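Local structure of protein-glutamine gamma-glutamyltransferase (Pagrus major, 1G0D) at residues Pro614-Val619 against Asp666-Lys671. The protein is a transglutaminase that probably uses calcium to join glutamine side chains of proteins to primary amines, such as the lysine side chains of other proteins. Residues are numbered along the deposited sequence; the frame is centred on the assembly and turned at random.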
ATOM      1  N   PRO A 614       4.337 -18.296  29.120  1.00 47.06           N
ATOM      2  CA  PRO A 614       2.903 -18.209  28.852  1.00 46.85           C
ATOM      3  C   PRO A 614       2.689 -16.846  28.152  1.00 44.86           C
ATOM      4  O   PRO A 614       3.451 -15.913  28.404  1.00 47.36           O
ATOM      5  CB  PRO A 614       2.291 -18.225  30.253  1.00 48.89           C
ATOM      6  CG  PRO A 614       3.302 -17.467  31.071  1.00 48.38           C
ATOM      7  CD  PRO A 614       4.651 -17.945  30.520  1.00 49.32           C
ATOM      8  N   LEU A 615       1.697 -16.727  27.268  1.00 39.89           N
ATOM      9  CA  LEU A 615       1.417 -15.440  26.621  1.00 33.71           C
ATOM     10  C   LEU A 615       0.084 -15.026  27.170  1.00 33.59           C
ATOM     11  O   LEU A 615      -0.829 -15.827  27.295  1.00 33.99           O
ATOM     12  CB  LEU A 615       1.295 -15.566  25.104  1.00 32.95           C
ATOM     13  CG  LEU A 615       1.563 -16.915  24.424  1.00 28.64           C
ATOM     14  CD1 LEU A 615       1.020 -16.859  23.030  1.00 34.24           C
ATOM     15  CD2 LEU A 615       3.038 -17.191  24.386  1.00 26.99           C
ATOM     16  N   LYS A 616      -0.042 -13.785  27.549  1.00 35.26           N
ATOM     17  CA  LYS A 616      -1.324 -13.395  28.049  1.00 39.01           C
ATOM     18  C   LYS A 616      -1.715 -12.168  27.300  1.00 37.74           C
ATOM     19  O   LYS A 616      -0.879 -11.517  26.679  1.00 38.24           O
ATOM     20  CB  LYS A 616      -1.292 -13.147  29.559  1.00 46.40           C
ATOM     21  CG  LYS A 616       0.009 -12.590  30.104  1.00 52.44           C
ATOM     22  CD  LYS A 616      -0.154 -12.214  31.587  1.00 60.96           C
ATOM     23  CE  LYS A 616       1.130 -12.475  32.409  1.00 66.04           C
ATOM     24  NZ  LYS A 616       1.568 -13.924  32.417  1.00 69.07           N
ATOM     25  N   GLY A 617      -2.995 -11.849  27.373  1.00 38.94           N
ATOM     26  CA  GLY A 617      -3.524 -10.718  26.641  1.00 38.47           C
ATOM     27  C   GLY A 617      -3.846 -11.154  25.221  1.00 36.58           C
ATOM     28  O   GLY A 617      -4.003 -10.299  24.339  1.00 37.86           O
ATOM     29  N   GLY A 618      -3.941 -12.480  25.023  1.00 33.83           N
ATOM     30  CA  GLY A 618      -4.222 -13.063  23.720  1.00 29.38           C
ATOM     31  C   GLY A 618      -5.521 -12.578  23.130  1.00 27.32           C
ATOM     32  O   GLY A 618      -6.564 -12.781  23.729  1.00 29.67           O
ATOM     33  N   VAL A 619      -5.440 -11.901  21.982  1.00 27.23           N
ATOM     34  CA  VAL A 619      -6.605 -11.382  21.240  1.00 22.61           C
ATOM     35  C   VAL A 619      -6.513 -11.855  19.801  1.00 25.98           C
ATOM     36  O   VAL A 619      -5.447 -11.723  19.179  1.00 30.66           O
ATOM     37  CB  VAL A 619      -6.620  -9.890  20.994  1.00 17.34           C
ATOM     38  CG1 VAL A 619      -7.941  -9.361  21.341  1.00 17.18           C
ATOM     39  CG2 VAL A 619      -5.467  -9.215  21.632  1.00 17.96           C
ATOM     40  N   ASP A 666      -2.294 -11.272  18.792  1.00 27.05           N
ATOM     41  CA  ASP A 666      -1.289 -10.565  19.580  1.00 29.29           C
ATOM     42  C   ASP A 666      -1.340 -10.961  21.055  1.00 29.87           C
ATOM     43  O   ASP A 666      -2.403 -11.281  21.609  1.00 27.24           O
ATOM     44  CB  ASP A 666      -1.414  -9.041  19.463  1.00 29.23           C
ATOM     45  CG  ASP A 666      -0.151  -8.319  19.946  1.00 27.89           C
ATOM     46  OD1 ASP A 666      -0.288  -7.261  20.595  1.00 31.74           O
ATOM     47  OD2 ASP A 666       0.976  -8.808  19.678  1.00 26.36           O
ATOM     48  N   SER A 667      -0.171 -10.925  21.682  1.00 27.49           N
ATOM     49  CA  SER A 667      -0.053 -11.298  23.071  1.00 27.33           C
ATOM     50  C   SER A 667       1.148 -10.535  23.558  1.00 28.26           C
ATOM     51  O   SER A 667       1.854  -9.943  22.741  1.00 29.23           O
ATOM     52  CB  SER A 667       0.228 -12.789  23.161  1.00 22.74           C
ATOM     53  OG  SER A 667       1.443 -13.067  22.485  1.00 17.63           O
ATOM     54  N   ASP A 668       1.385 -10.567  24.870  1.00 28.08           N
ATOM     55  CA  ASP A 668       2.527  -9.866  25.472  1.00 30.55           C
ATOM     56  C   ASP A 668       3.864 -10.342  24.915  1.00 30.09           C
ATOM     57  O   ASP A 668       4.682  -9.526  24.498  1.00 30.22           O
ATOM     58  CB  ASP A 668       2.539 -10.025  27.005  1.00 29.12           C
ATOM     59  CG  ASP A 668       2.590 -11.476  27.450  1.00 32.88           C
ATOM     60  OD1 ASP A 668       2.830 -11.709  28.654  1.00 35.53           O
ATOM     61  OD2 ASP A 668       2.386 -12.382  26.613  1.00 32.97           O
ATOM     62  N   ARG A 669       4.060 -11.656  24.879  1.00 29.19           N
ATOM     63  CA  ARG A 669       5.290 -12.234  24.396  1.00 29.83           C
ATOM     64  C   ARG A 669       5.277 -12.715  22.947  1.00 31.63           C
ATOM     65  O   ARG A 669       6.349 -12.917  22.357  1.00 34.59           O
ATOM     66  CB  ARG A 669       5.692 -13.375  25.316  1.00 35.00           C
ATOM     67  CG  ARG A 669       5.686 -12.966  26.776  1.00 39.62           C
ATOM     68  CD  ARG A 669       6.925 -12.158  27.136  1.00 44.01           C
ATOM     69  NE  ARG A 669       7.941 -13.033  27.707  1.00 55.49           N
ATOM     70  CZ  ARG A 669       8.880 -13.646  26.989  1.00 61.60           C
ATOM     71  NH1 ARG A 669       9.782 -14.440  27.585  1.00 61.48           N
ATOM     72  NH2 ARG A 669       8.927 -13.453  25.667  1.00 64.23           N
ATOM     73  N   LEU A 670       4.087 -12.931  22.376  1.00 30.11           N
ATOM     74  CA  LEU A 670       3.978 -13.363  20.965  1.00 24.29           C
ATOM     75  C   LEU A 670       3.218 -12.325  20.181  1.00 27.06           C
ATOM     76  O   LEU A 670       2.004 -12.117  20.395  1.00 26.85           O
ATOM     77  CB  LEU A 670       3.239 -14.676  20.817  1.00 15.66           C
ATOM     78  CG  LEU A 670       3.946 -15.818  20.086  1.00 11.63           C
ATOM     79  CD1 LEU A 670       2.940 -16.552  19.245  1.00 10.04           C
ATOM     80  CD2 LEU A 670       5.082 -15.336  19.261  1.00  7.68           C
ATOM     81  N   LYS A 671       3.942 -11.670  19.276  1.00 24.36           N
ATOM     82  CA  LYS A 671       3.349 -10.631  18.472  1.00 25.32           C
ATOM     83  C   LYS A 671       3.601 -10.923  17.018  1.00 24.75           C
ATOM     84  O   LYS A 671       4.563 -11.636  16.696  1.00 21.09           O
ATOM     85  CB  LYS A 671       3.964  -9.263  18.828  1.00 28.98           C
ATOM     86  CG  LYS A 671       4.262  -9.028  20.304  1.00 30.13           C
ATOM     87  CD  LYS A 671       4.946  -7.687  20.550  1.00 30.08           C
ATOM     88  CE  LYS A 671       4.155  -6.863  21.555  1.00 33.83           C
ATOM     89  NZ  LYS A 671       2.666  -7.138  21.467  1.00 42.49           N
TER
HETATM   90  O   HOH W   1       4.281 -13.474  30.086  1.00 40.72           O
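In the C-terminal immunoglobulin-like beta domain, V619 and D666 form an antiparallel hydrogen-bonded pair. Here strand 619-624 begins and strand 659-666 ends. V619 N donates to D666 O (3.1 Å), and D666 N donates back to V619 O (3.2 Å). G618 adds a CA-H...O contact to D666 O.

Past this pair the chain leaves the strand, and D668 bonds K616 twice. D668 N meets K616 O nearly in line with its carbonyl bond (C=O...N 166°, N to O 3.0 Å). The D668 carboxylate turns to the same residue: CG sits between the backbone N and carbonyl carbon (chi1 58°), and OD2 accepts from K616 N (3.0 Å). K616 N comes from above the carboxylate plane. R669 N lies at the other face, but so close that this bond is doubtful. A water joins D668 OD1 to P614 O. K616 NZ stays 4.5 Å from D668 OD1, beyond salt-bridge range.

L615 CB touches S667 CB (3.6 Å). S667 OG lies near L670 N in an ST motif, and also touches L615 CB. An alanine at S667 keeps CB but would probably leave L670 N without this acceptor and remove the OG contact with L615 CB.

K671 NZ forms a salt bridge with D666 OD2, at its syn lone pair, and also donates to S667 O. Y247 bonds through OH to both D666 OD2 and K671 NZ. R669 NH2 bonds to Y546 OH. L615 and L670 are buried and both meet F607 of strand 601-608, and L615 CD1 packs against L670 CB at 3.8 Å.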